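Local coordinates for uncharacterized protein (Pyrococcus abyssi, PDB 5IFF) that acts as the restriction DNA glycosylase R.PabI, probably excising adenine from double-stranded DNA at its recognition sequence, at residues V5-G10 and H82-Y87; K28-G33 and G138-I143; Y154-Y159 and I200-H205. The protein carries 2 engineered substitutions. All coordinates share one frame; numbering follows the deposited sequence.

Contact 1: residues V5-G10 and H82-Y87; sequences VSFENG and HGILTY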
ATOM      1  N   VAL A   5     -20.795   8.404 -14.678  1.00 35.74           N
ATOM      2  CA  VAL A   5     -21.269   9.553 -15.439  1.00 33.13           C
ATOM      3  C   VAL A   5     -22.168   9.068 -16.536  1.00 37.59           C
ATOM      4  O   VAL A   5     -21.797   8.160 -17.258  1.00 40.37           O
ATOM      5  CB  VAL A   5     -20.112  10.371 -16.086  1.00 39.11           C
ATOM      6  CG1 VAL A   5     -20.691  11.520 -16.895  1.00 37.29           C
ATOM      7  CG2 VAL A   5     -19.121  10.886 -15.016  1.00 36.67           C
ATOM      8  N   SER A   6     -23.342   9.670 -16.707  1.00 37.15           N
ATOM      9  CA  SER A   6     -24.224   9.192 -17.771  1.00 40.41           C
ATOM     10  C   SER A   6     -25.004  10.353 -18.380  1.00 40.50           C
ATOM     11  O   SER A   6     -25.006  11.450 -17.827  1.00 36.47           O
ATOM     12  CB  SER A   6     -25.175   8.125 -17.228  1.00 40.45           C
ATOM     13  OG  SER A   6     -25.994   8.707 -16.219  1.00 43.62           O
ATOM     14  N   PHE A   7     -25.612  10.111 -19.545  1.00 42.82           N
ATOM     15  CA  PHE A   7     -26.597  11.024 -20.098  1.00 44.85           C
ATOM     16  C   PHE A   7     -27.993  10.489 -19.788  1.00 49.87           C
ATOM     17  O   PHE A   7     -28.306   9.361 -20.159  1.00 51.86           O
ATOM     18  CB  PHE A   7     -26.406  11.211 -21.619  1.00 46.70           C
ATOM     19  CG  PHE A   7     -27.497  12.045 -22.261  1.00 50.09           C
ATOM     20  CD1 PHE A   7     -27.459  13.437 -22.182  1.00 47.63           C
ATOM     21  CD2 PHE A   7     -28.574  11.435 -22.897  1.00 56.73           C
ATOM     22  CE1 PHE A   7     -28.460  14.205 -22.739  1.00 49.48           C
ATOM     23  CE2 PHE A   7     -29.594  12.195 -23.465  1.00 58.43           C
ATOM     24  CZ  PHE A   7     -29.545  13.583 -23.380  1.00 56.29           C
ATOM     25  N   GLU A   8     -28.814  11.298 -19.104  1.00 51.55           N
ATOM     26  CA  GLU A   8     -30.206  10.953 -18.777  1.00 55.55           C
ATOM     27  C   GLU A   8     -31.149  12.148 -18.869  1.00 55.23           C
ATOM     28  O   GLU A   8     -30.866  13.210 -18.294  1.00 50.03           O
ATOM     29  CB  GLU A   8     -30.319  10.401 -17.346  1.00 56.03           C
ATOM     30  CG  GLU A   8     -29.614   9.125 -17.127  1.00 58.08           C
ATOM     31  CD  GLU A   8     -29.418   8.823 -15.662  1.00 58.68           C
ATOM     32  OE1 GLU A   8     -30.233   9.256 -14.807  1.00 58.76           O
ATOM     33  OE2 GLU A   8     -28.436   8.125 -15.374  1.00 60.06           O
ATOM     34  N   ASN A   9     -32.262  11.963 -19.570  1.00 61.12           N
ATOM     35  CA  ASN A   9     -33.336  12.953 -19.614  1.00 63.34           C
ATOM     36  C   ASN A   9     -32.804  14.350 -19.893  1.00 57.18           C
ATOM     37  O   ASN A   9     -33.079  15.290 -19.151  1.00 53.83           O
ATOM     38  CB  ASN A   9     -34.111  12.937 -18.294  1.00 70.32           C
ATOM     39  CG  ASN A   9     -34.559  11.531 -17.901  1.00 78.04           C
ATOM     40  OD1 ASN A   9     -34.219  11.036 -16.817  1.00 80.93           O
ATOM     41  ND2 ASN A   9     -35.326  10.876 -18.787  1.00 81.92           N
ATOM     42  N   GLY A  10     -31.979  14.469 -20.930  1.00 53.69           N
ATOM     43  CA  GLY A  10     -31.483  15.767 -21.353  1.00 50.98           C
ATOM     44  C   GLY A  10     -30.378  16.386 -20.518  1.00 47.69           C
ATOM     45  O   GLY A  10     -30.021  17.541 -20.736  1.00 47.23           O
ATOM     46  N   HIS A  82     -24.713  15.644 -27.132  1.00 41.74           N
ATOM     47  CA  HIS A  82     -26.140  15.839 -26.930  1.00 46.77           C
ATOM     48  C   HIS A  82     -26.542  17.299 -26.978  1.00 47.59           C
ATOM     49  O   HIS A  82     -27.639  17.627 -26.597  1.00 49.09           O
ATOM     50  CB  HIS A  82     -26.589  15.192 -25.580  1.00 45.86           C
ATOM     51  CG  HIS A  82     -26.680  13.708 -25.682  1.00 50.48           C
ATOM     52  ND1 HIS A  82     -25.668  12.870 -25.265  1.00 51.92           N
ATOM     53  CD2 HIS A  82     -27.567  12.921 -26.331  1.00 55.40           C
ATOM     54  CE1 HIS A  82     -25.971  11.622 -25.582  1.00 54.70           C
ATOM     55  NE2 HIS A  82     -27.117  11.631 -26.237  1.00 58.52           N
ATOM     56  N   GLY A  83     -25.627  18.173 -27.392  1.00 47.07           N
ATOM     57  CA  GLY A  83     -25.989  19.563 -27.611  1.00 47.81           C
ATOM     58  C   GLY A  83     -26.131  20.369 -26.327  1.00 45.40           C
ATOM     59  O   GLY A  83     -26.603  21.492 -26.349  1.00 46.36           O
ATOM     60  N   ILE A  84     -25.678  19.802 -25.205  1.00 45.75           N
ATOM     61  CA  ILE A  84     -25.649  20.534 -23.954  1.00 45.33           C
ATOM     62  C   ILE A  84     -24.497  21.541 -23.981  1.00 41.91           C
ATOM     63  O   ILE A  84     -24.669  22.718 -23.652  1.00 44.77           O
ATOM     64  CB  ILE A  84     -25.529  19.562 -22.761  1.00 42.10           C
ATOM     65  CG1 ILE A  84     -26.858  18.776 -22.612  1.00 42.11           C
ATOM     66  CG2 ILE A  84     -25.269  20.317 -21.450  1.00 41.15           C
ATOM     67  CD1 ILE A  84     -26.716  17.523 -21.645  1.00 37.68           C
ATOM     68  N   LEU A  85     -23.335  21.079 -24.397  1.00 37.26           N
ATOM     69  CA  LEU A  85     -22.195  21.952 -24.542  1.00 39.15           C
ATOM     70  C   LEU A  85     -22.035  22.182 -26.068  1.00 37.92           C
ATOM     71  O   LEU A  85     -21.800  21.239 -26.838  1.00 41.60           O
ATOM     72  CB  LEU A  85     -21.000  21.328 -23.884  1.00 38.20           C
ATOM     73  CG  LEU A  85     -19.777  22.166 -23.499  1.00 43.36           C
ATOM     74  CD1 LEU A  85     -19.114  22.649 -24.734  1.00 48.33           C
ATOM     75  CD2 LEU A  85     -20.024  23.337 -22.582  1.00 39.59           C
ATOM     76  N   THR A  86     -22.265  23.411 -26.496  1.00 36.22           N
ATOM     77  CA  THR A  86     -22.443  23.697 -27.909  1.00 37.48           C
ATOM     78  C   THR A  86     -21.088  23.900 -28.581  1.00 37.79           C
ATOM     79  O   THR A  86     -20.064  24.021 -27.900  1.00 37.26           O
ATOM     80  CB  THR A  86     -23.270  24.978 -28.159  1.00 43.76           C
ATOM     81  OG1 THR A  86     -22.584  26.069 -27.548  1.00 43.04           O
ATOM     82  CG2 THR A  86     -24.690  24.865 -27.574  1.00 47.83           C
ATOM     83  N   TYR A  87     -21.101  23.957 -29.903  1.00 38.40           N
ATOM     84  CA  TYR A  87     -19.844  24.261 -30.598  1.00 40.46           C
ATOM     85  C   TYR A  87     -19.356  25.605 -30.146  1.00 35.29           C
ATOM     86  O   TYR A  87     -18.181  25.769 -29.867  1.00 36.39           O
ATOM     87  CB  TYR A  87     -20.043  24.289 -32.133  1.00 41.85           C
ATOM     88  CG  TYR A  87     -20.153  22.917 -32.689  1.00 45.84           C
ATOM     89  CD1 TYR A  87     -19.007  22.194 -33.041  1.00 47.75           C
ATOM     90  CD2 TYR A  87     -21.397  22.315 -32.842  1.00 52.34           C
ATOM     91  CE1 TYR A  87     -19.097  20.908 -33.551  1.00 51.64           C
ATOM     92  CE2 TYR A  87     -21.500  21.032 -33.352  1.00 56.45           C
ATOM     93  CZ  TYR A  87     -20.346  20.332 -33.701  1.00 55.57           C
ATOM     94  OH  TYR A  87     -20.453  19.055 -34.215  1.00 59.56           O
TER
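Phe7 and His82 lie flat on one another in a face-to-face stack, their planes within 5° of parallel and their ring centroids 3.6 Å apart. The overlap is nearly complete: Phe7 CE1 meets His82 CG at 3.5 Å, while on the far side of the ring Phe7 CD2 sits 3.6 Å from His82 NE2. The two rings arrive by different torsions. CG of Phe7 stands opposite the backbone N (chi1 174°), carrying the ring outward from the strand, whereas CG of His82 stands opposite its own carbonyl carbon (chi1 -76°). The bond from ND1 of His82 to the carbonyl O of Leu78 probably helps fix the turn of the imidazole. Ile84 adds an aliphatic boundary to the stack. Its CD1 reaches the rim of the Phe7 ring in the ring plane, 3.9 Å from CE1 of Phe7, and also touches Gly10 O at 3.4 Å. Gly10 thus takes part through its carbonyl alone, and its positive phi suits glycine. With the Phe7 ring cut back to an alanine, the His82 imidazole would probably lose its stacking partner and a gap would open beside Ile84 CD1. On the other face of the strand, Ser6 OG donates to Glu8 OE2 at 2.6 Å, approaching from above the carboxylate plane, and the same oxygen forms a salt bridge with Arg15. The contact is surface packing away from the adenine site. It joins the hairpin of strands 4-8 and 11-17, where Phe7 also touches Ile12, to the turn between helices 72-81 and 87-99, whose Ile84 packs back on Ala79 and on Val188 of helix 188-201.

Contact 2: residues K28-G33 and G138-I143; sequences KKIENG and GEFIGI
Gly33 N donates to Ile30 O at 2.9 Å, closing a beta-turn that sets both residues against the ring of Phe140. The firmer touch is from Gly33, whose carbonyl O lies 3.4 Å from Phe140 CZ and approaches the ring obliquely. Its CA rests 3.8 Å from the same CZ, so the backbone itself packs on the end of the ring. A CB at Gly33 would point into the phenyl group and come tightly against CZ, and the positive phi also suits glycine. Ile30 contributes more loosely, with CD1 4.5 Å from Phe140 CD2. With CG opposite its carbonyl carbon (chi1 -70°), the Phe140 ring has Gly138 O 4.1 Å above its plane, over the centre. Lys132 ties the two sides together: its NZ is hydrogen-bonded to Gly33 O, and its charge makes a cation-pi interaction with Phe140. Tyr55 meets the phenyl ring as well. The contact is buried: the turn after strand 25-29 meets the start of strand 140-147, both strands belonging to the large antiparallel sheet. Between them in that sheet run strands 54-59 and 154-163; Cys161 of the latter touches both Ile30 and Phe140, while the adjacent Ile141 packs on helix 188-201 and on Phe121 of the second subunit.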
ATOM      1  N   LYS A  28     -16.914  16.602   2.925  1.00 36.77           N
ATOM      2  CA  LYS A  28     -16.097  17.515   3.722  1.00 40.08           C
ATOM      3  C   LYS A  28     -16.958  18.664   4.244  1.00 45.64           C
ATOM      4  O   LYS A  28     -17.950  19.009   3.635  1.00 42.08           O
ATOM      5  CB  LYS A  28     -14.949  18.053   2.878  1.00 46.56           C
ATOM      6  CG  LYS A  28     -13.902  16.987   2.554  1.00 49.03           C
ATOM      7  CD  LYS A  28     -12.683  17.599   1.950  1.00 54.42           C
ATOM      8  CE  LYS A  28     -11.527  16.577   1.830  1.00 58.21           C
ATOM      9  NZ  LYS A  28     -10.560  17.066   0.788  1.00 60.51           N
ATOM     10  N   LYS A  29     -16.542  19.260   5.354  1.00 45.71           N
ATOM     11  CA  LYS A  29     -17.282  20.366   5.955  1.00 45.57           C
ATOM     12  C   LYS A  29     -16.518  21.632   5.637  1.00 47.13           C
ATOM     13  O   LYS A  29     -15.294  21.715   5.885  1.00 50.91           O
ATOM     14  CB  LYS A  29     -17.440  20.169   7.466  1.00 47.11           C
ATOM     15  CG  LYS A  29     -18.344  21.202   8.112  1.00 55.71           C
ATOM     16  CD  LYS A  29     -18.511  20.928   9.606  1.00 62.58           C
ATOM     17  CE  LYS A  29     -19.702  21.679  10.171  1.00 67.55           C
ATOM     18  NZ  LYS A  29     -19.718  21.603  11.661  1.00 73.61           N
ATOM     19  N   ILE A  30     -17.202  22.583   5.007  1.00 46.21           N
ATOM     20  CA  ILE A  30     -16.617  23.885   4.708  1.00 47.76           C
ATOM     21  C   ILE A  30     -17.520  24.936   5.320  1.00 53.00           C
ATOM     22  O   ILE A  30     -18.519  25.338   4.715  1.00 52.16           O
ATOM     23  CB  ILE A  30     -16.455  24.113   3.204  1.00 46.17           C
ATOM     24  CG1 ILE A  30     -15.827  22.882   2.561  1.00 40.69           C
ATOM     25  CG2 ILE A  30     -15.644  25.403   2.925  1.00 53.34           C
ATOM     26  CD1 ILE A  30     -15.844  22.894   0.979  1.00 51.43           C
ATOM     27  N   GLU A  31     -17.173  25.364   6.527  1.00 55.82           N
ATOM     28  CA  GLU A  31     -18.091  26.144   7.331  1.00 65.73           C
ATOM     29  C   GLU A  31     -18.356  27.487   6.705  1.00 69.73           C
ATOM     30  O   GLU A  31     -17.419  28.212   6.364  1.00 70.88           O
ATOM     31  CB  GLU A  31     -17.550  26.326   8.753  1.00 70.76           C
ATOM     32  CG  GLU A  31     -18.388  25.633   9.789  1.00 73.23           C
ATOM     33  CD  GLU A  31     -17.788  25.759  11.171  1.00 77.22           C
ATOM     34  OE1 GLU A  31     -17.600  26.912  11.615  1.00 82.63           O
ATOM     35  OE2 GLU A  31     -17.488  24.714  11.794  1.00 75.51           O
ATOM     36  N   ASN A  32     -19.642  27.803   6.563  1.00 72.09           N
ATOM     37  CA  ASN A  32     -20.097  28.963   5.806  1.00 75.61           C
ATOM     38  C   ASN A  32     -19.313  29.170   4.492  1.00 75.70           C
ATOM     39  O   ASN A  32     -18.996  30.298   4.115  1.00 78.50           O
ATOM     40  CB  ASN A  32     -20.024  30.189   6.705  1.00 80.05           C
ATOM     41  CG  ASN A  32     -20.637  29.924   8.087  1.00 83.11           C
ATOM     42  OD1 ASN A  32     -21.798  29.516   8.205  1.00 82.98           O
ATOM     43  ND2 ASN A  32     -19.837  30.115   9.132  1.00 86.50           N
ATOM     44  N   GLY A  33     -19.000  28.064   3.813  1.00 72.93           N
ATOM     45  CA  GLY A  33     -18.317  28.096   2.528  1.00 70.42           C
ATOM     46  C   GLY A  33     -16.923  28.719   2.531  1.00 71.94           C
ATOM     47  O   GLY A  33     -16.382  29.037   1.466  1.00 74.58           O
ATOM     48  N   GLY A 138     -23.875  27.253  -5.791  1.00 40.39           N
ATOM     49  CA  GLY A 138     -23.178  26.910  -4.545  1.00 39.09           C
ATOM     50  C   GLY A 138     -21.920  26.055  -4.719  1.00 37.67           C
ATOM     51  O   GLY A 138     -21.114  25.900  -3.763  1.00 37.25           O
ATOM     52  N   GLU A 139     -21.724  25.503  -5.921  1.00 33.06           N
ATOM     53  CA  GLU A 139     -20.559  24.638  -6.160  1.00 33.29           C
ATOM     54  C   GLU A 139     -19.287  25.481  -6.114  1.00 35.32           C
ATOM     55  O   GLU A 139     -19.322  26.637  -6.514  1.00 36.27           O
ATOM     56  CB  GLU A 139     -20.646  23.890  -7.512  1.00 33.74           C
ATOM     57  CG  GLU A 139     -21.728  22.803  -7.592  1.00 34.09           C
ATOM     58  CD  GLU A 139     -23.113  23.361  -7.996  1.00 35.03           C
ATOM     59  OE1 GLU A 139     -23.283  24.605  -8.147  1.00 33.79           O
ATOM     60  OE2 GLU A 139     -24.040  22.551  -8.153  1.00 35.84           O
ATOM     61  N   PHE A 140     -18.181  24.896  -5.630  1.00 29.73           N
ATOM     62  CA  PHE A 140     -16.878  25.569  -5.626  1.00 35.22           C
ATOM     63  C   PHE A 140     -15.984  24.838  -6.598  1.00 34.57           C
ATOM     64  O   PHE A 140     -16.011  23.613  -6.643  1.00 35.19           O
ATOM     65  CB  PHE A 140     -16.205  25.527  -4.234  1.00 39.32           C
ATOM     66  CG  PHE A 140     -16.891  26.380  -3.200  1.00 43.89           C
ATOM     67  CD1 PHE A 140     -17.014  27.745  -3.395  1.00 47.29           C
ATOM     68  CD2 PHE A 140     -17.384  25.829  -2.019  1.00 44.44           C
ATOM     69  CE1 PHE A 140     -17.620  28.552  -2.436  1.00 50.35           C
ATOM     70  CE2 PHE A 140     -18.002  26.639  -1.070  1.00 48.23           C
ATOM     71  CZ  PHE A 140     -18.124  27.987  -1.280  1.00 49.89           C
ATOM     72  N   ILE A 141     -15.162  25.572  -7.329  1.00 33.91           N
ATOM     73  CA  ILE A 141     -14.113  24.928  -8.145  1.00 36.89           C
ATOM     74  C   ILE A 141     -12.813  25.446  -7.607  1.00 39.13           C
ATOM     75  O   ILE A 141     -12.630  26.664  -7.570  1.00 38.83           O
ATOM     76  CB  ILE A 141     -14.215  25.271  -9.622  1.00 36.44           C
ATOM     77  CG1 ILE A 141     -15.505  24.713 -10.211  1.00 38.91           C
ATOM     78  CG2 ILE A 141     -12.926  24.737 -10.420  1.00 33.04           C
ATOM     79  CD1 ILE A 141     -16.623  25.809 -10.352  1.00 44.15           C
ATOM     80  N   GLY A 142     -11.944  24.548  -7.130  1.00 38.41           N
ATOM     81  CA  GLY A 142     -10.696  24.964  -6.519  1.00 37.79           C
ATOM     82  C   GLY A 142      -9.452  24.365  -7.226  1.00 36.98           C
ATOM     83  O   GLY A 142      -9.514  23.260  -7.752  1.00 35.91           O
ATOM     84  N   ILE A 143      -8.319  25.074  -7.173  1.00 32.29           N
ATOM     85  CA  ILE A 143      -7.063  24.526  -7.689  1.00 30.72           C
ATOM     86  C   ILE A 143      -5.991  24.707  -6.632  1.00 32.97           C
ATOM     87  O   ILE A 143      -5.814  25.789  -6.080  1.00 34.43           O
ATOM     88  CB  ILE A 143      -6.618  25.197  -8.999  1.00 33.78           C
ATOM     89  CG1 ILE A 143      -7.844  25.426  -9.908  1.00 33.51           C
ATOM     90  CG2 ILE A 143      -5.504  24.348  -9.720  1.00 27.72           C
ATOM     91  CD1 ILE A 143      -7.666  26.542 -10.916  1.00 36.34           C
TER

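Contact 3: residues Y154-Y159 and I200-H205; sequences YQSMVY and IASETH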
ATOM      1  N   TYR A 154       5.929  21.249  -8.795  1.00 72.80           N
ATOM      2  CA  TYR A 154       4.648  21.265  -8.113  1.00 73.07           C
ATOM      3  C   TYR A 154       3.626  20.515  -8.964  1.00 66.05           C
ATOM      4  O   TYR A 154       3.721  20.483 -10.194  1.00 65.51           O
ATOM      5  CB  TYR A 154       4.178  22.699  -7.854  1.00 79.76           C
ATOM      6  CG  TYR A 154       5.257  23.623  -7.341  1.00 89.82           C
ATOM      7  CD1 TYR A 154       5.669  23.573  -6.009  1.00 95.33           C
ATOM      8  CD2 TYR A 154       5.872  24.551  -8.186  1.00 93.54           C
ATOM      9  CE1 TYR A 154       6.658  24.424  -5.526  1.00100.11           C
ATOM     10  CE2 TYR A 154       6.872  25.409  -7.707  1.00 98.75           C
ATOM     11  CZ  TYR A 154       7.258  25.339  -6.373  1.00101.76           C
ATOM     12  OH  TYR A 154       8.244  26.179  -5.884  1.00105.50           O
ATOM     13  N   GLN A 155       2.672  19.877  -8.310  1.00 60.26           N
ATOM     14  CA  GLN A 155       1.600  19.235  -9.032  1.00 58.68           C
ATOM     15  C   GLN A 155       0.345  20.068  -8.764  1.00 46.36           C
ATOM     16  O   GLN A 155       0.081  20.394  -7.614  1.00 44.42           O
ATOM     17  CB  GLN A 155       1.424  17.806  -8.551  1.00 69.93           C
ATOM     18  CG  GLN A 155       1.054  16.810  -9.602  1.00 81.91           C
ATOM     19  CD  GLN A 155       1.286  15.397  -9.116  1.00 97.31           C
ATOM     20  OE1 GLN A 155       0.811  15.010  -8.043  1.00101.19           O
ATOM     21  NE2 GLN A 155       2.041  14.623  -9.887  1.00107.43           N
ATOM     22  N   SER A 156      -0.428  20.408  -9.787  1.00 41.26           N
ATOM     23  CA  SER A 156      -1.673  21.129  -9.509  1.00 35.62           C
ATOM     24  C   SER A 156      -2.823  20.146  -9.469  1.00 42.00           C
ATOM     25  O   SER A 156      -2.865  19.219 -10.274  1.00 45.13           O
ATOM     26  CB  SER A 156      -1.936  22.222 -10.562  1.00 34.60           C
ATOM     27  OG  SER A 156      -1.719  21.638 -11.846  1.00 37.44           O
ATOM     28  N   MET A 157      -3.788  20.342  -8.560  1.00 38.07           N
ATOM     29  CA  MET A 157      -4.943  19.440  -8.529  1.00 33.20           C
ATOM     30  C   MET A 157      -6.212  20.262  -8.575  1.00 32.09           C
ATOM     31  O   MET A 157      -6.288  21.292  -7.933  1.00 32.35           O
ATOM     32  CB  MET A 157      -4.939  18.566  -7.263  1.00 35.45           C
ATOM     33  CG  MET A 157      -3.694  17.573  -7.206  1.00 63.60           C
ATOM     34  SD  MET A 157      -4.063  16.068  -6.296  1.00170.78           S
ATOM     35  CE  MET A 157      -4.387  16.747  -4.674  1.00 95.79           C
ATOM     36  N   VAL A 158      -7.206  19.810  -9.336  1.00 30.79           N
ATOM     37  CA  VAL A 158      -8.455  20.533  -9.428  1.00 31.91           C
ATOM     38  C   VAL A 158      -9.538  19.766  -8.662  1.00 34.17           C
ATOM     39  O   VAL A 158      -9.599  18.526  -8.747  1.00 36.28           O
ATOM     40  CB  VAL A 158      -8.889  20.739 -10.909  1.00 30.45           C
ATOM     41  CG1 VAL A 158     -10.330  21.403 -10.975  1.00 31.55           C
ATOM     42  CG2 VAL A 158      -7.850  21.609 -11.642  1.00 31.51           C
ATOM     43  N   TYR A 159     -10.373  20.494  -7.921  1.00 31.86           N
ATOM     44  CA  TYR A 159     -11.399  19.914  -7.061  1.00 33.70           C
ATOM     45  C   TYR A 159     -12.687  20.589  -7.431  1.00 35.47           C
ATOM     46  O   TYR A 159     -12.690  21.805  -7.730  1.00 34.90           O
ATOM     47  CB  TYR A 159     -11.167  20.192  -5.561  1.00 36.51           C
ATOM     48  CG  TYR A 159     -10.094  19.352  -4.925  1.00 40.72           C
ATOM     49  CD1 TYR A 159      -8.756  19.652  -5.133  1.00 43.40           C
ATOM     50  CD2 TYR A 159     -10.419  18.277  -4.097  1.00 39.82           C
ATOM     51  CE1 TYR A 159      -7.757  18.879  -4.554  1.00 47.85           C
ATOM     52  CE2 TYR A 159      -9.438  17.510  -3.512  1.00 44.58           C
ATOM     53  CZ  TYR A 159      -8.112  17.821  -3.739  1.00 47.98           C
ATOM     54  OH  TYR A 159      -7.140  17.066  -3.180  1.00 49.21           O
ATOM     55  N   ILE A 200      -5.971  26.952 -16.490  1.00 27.99           N
ATOM     56  CA  ILE A 200      -5.122  27.913 -15.755  1.00 29.38           C
ATOM     57  C   ILE A 200      -4.213  27.216 -14.705  1.00 32.83           C
ATOM     58  O   ILE A 200      -3.324  27.845 -14.145  1.00 31.52           O
ATOM     59  CB  ILE A 200      -5.931  28.998 -15.070  1.00 34.40           C
ATOM     60  CG1 ILE A 200      -6.800  28.421 -13.940  1.00 33.46           C
ATOM     61  CG2 ILE A 200      -6.752  29.772 -16.105  1.00 32.69           C
ATOM     62  CD1 ILE A 200      -7.216  29.496 -12.913  1.00 36.54           C
ATOM     63  N   ALA A 201      -4.393  25.912 -14.515  1.00 32.57           N
ATOM     64  CA  ALA A 201      -3.592  25.172 -13.521  1.00 32.53           C
ATOM     65  C   ALA A 201      -2.118  25.005 -13.905  1.00 33.23           C
ATOM     66  O   ALA A 201      -1.209  25.196 -13.057  1.00 35.12           O
ATOM     67  CB  ALA A 201      -4.226  23.786 -13.291  1.00 30.11           C
ATOM     68  N   SER A 202      -1.862  24.608 -15.156  1.00 29.80           N
ATOM     69  CA  SER A 202      -0.486  24.449 -15.668  1.00 31.35           C
ATOM     70  C   SER A 202      -0.501  24.448 -17.181  1.00 36.25           C
ATOM     71  O   SER A 202      -1.537  24.091 -17.785  1.00 32.97           O
ATOM     72  CB  SER A 202       0.156  23.156 -15.197  1.00 33.78           C
ATOM     73  OG  SER A 202      -0.441  22.012 -15.814  1.00 34.57           O
ATOM     74  N   GLU A 203       0.645  24.756 -17.796  1.00 36.82           N
ATOM     75  CA  GLU A 203       0.688  24.730 -19.258  1.00 36.47           C
ATOM     76  C   GLU A 203       0.388  23.323 -19.758  1.00 33.68           C
ATOM     77  O   GLU A 203      -0.273  23.130 -20.756  1.00 34.14           O
ATOM     78  CB  GLU A 203       2.054  25.197 -19.791  1.00 40.53           C
ATOM     79  CG  GLU A 203       2.067  25.309 -21.317  1.00 43.36           C
ATOM     80  CD  GLU A 203       3.288  26.031 -21.868  1.00 53.86           C
ATOM     81  OE1 GLU A 203       4.159  26.435 -21.085  1.00 53.55           O
ATOM     82  OE2 GLU A 203       3.361  26.197 -23.099  1.00 67.38           O
ATOM     83  N   THR A 204       0.887  22.318 -19.061  1.00 33.68           N
ATOM     84  CA  THR A 204       0.656  20.948 -19.489  1.00 36.09           C
ATOM     85  C   THR A 204      -0.825  20.589 -19.444  1.00 35.63           C
ATOM     86  O   THR A 204      -1.367  19.965 -20.379  1.00 35.65           O
ATOM     87  CB  THR A 204       1.455  19.959 -18.618  1.00 40.70           C
ATOM     88  OG1 THR A 204       2.854  20.201 -18.820  1.00 44.85           O
ATOM     89  CG2 THR A 204       1.162  18.526 -19.055  1.00 42.10           C
ATOM     90  N   HIS A 205      -1.492  21.000 -18.364  1.00 32.80           N
ATOM     91  CA  HIS A 205      -2.929  20.734 -18.281  1.00 31.12           C
ATOM     92  C   HIS A 205      -3.670  21.460 -19.391  1.00 30.08           C
ATOM     93  O   HIS A 205      -4.558  20.878 -19.993  1.00 29.70           O
ATOM     94  CB  HIS A 205      -3.509  21.156 -16.919  1.00 31.14           C
ATOM     95  CG  HIS A 205      -3.227  20.188 -15.805  1.00 34.85           C
ATOM     96  ND1 HIS A 205      -3.355  18.818 -15.960  1.00 36.66           N
ATOM     97  CD2 HIS A 205      -2.790  20.387 -14.539  1.00 36.38           C
ATOM     98  CE1 HIS A 205      -3.008  18.223 -14.815  1.00 40.67           C
ATOM     99  NE2 HIS A 205      -2.670  19.157 -13.944  1.00 36.74           N
TER
HETATM  100  O   HOH W   1      -0.522  18.367 -12.006  1.00 45.42           O
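Ser156 is pressed into the angle between Ala201 and His205, and this is the tight part of the contact. Its OG lies 3.2 Å from His205 CD2, meeting the imidazole at its edge and in the ring plane, and 3.6 Å from Ala201 CB. The two CB atoms of Ser156 and Ala201 follow at 3.9 Å. The torsion of Ser156 places OG between the backbone N and the carbonyl carbon (chi1 47°), turned into the junction of the two helices. There the hydroxyl is hydrogen-bonded to Glu105 OE2, which satisfies it in buried surroundings. His205 is held from several directions: ND1 is hydrogen-bonded to Tyr62 OH, and Phe198 meets the ring edge-to-face. Its backbone N donates to Ser202 OG at 2.9 Å in a fairly straight bond (161°), the N-cap of helix 203-216. On the looser side one water bridges the segments, donating to Ser156 O at 3.0 Å and hydrogen-bonded to His205 NE2, also at 3.0 Å. Here His205 is partly exposed, whereas Ser156 and Ala201 are buried. Val158 is part of the adenine site seen for this protein, and the His205 side chain is about 8 Å from that of Gln59, another residue of it. Strand 154-163, between 54-59 and 140-147 in the sheet, meets the chain where helix 188-201 gives way to helix 203-216, with Val158 packed on Leu194, Ala197 and Phe198 of the former helix.

Overall arrangement
Contacts 2 and 3 share the large antiparallel sheet, with centres 19 Å apart. They meet where strands 140-147 and 154-163 run side by side, through a probable hydrogen bond from Tyr159 N to Gly142 O and the packing of Ile143 on Ile200. Contact 1 lies apart, its centre 25 to 26 Å from the others, between an outermost strand (4-8) of the small three-stranded sheet and the loop joining helices 72-81 and 87-99. Along the chain contacts 1 and 2 cross, and contact 3 follows both. Helix 188-201 is common ground: residues of all three contacts pack on it or belong to it. Contacts 2 and 3 lie in the sheet-and-helix body, their nearest atoms about 7 to 8 Å from the bound DNA, contact 3 holding Val158 of the adenine site.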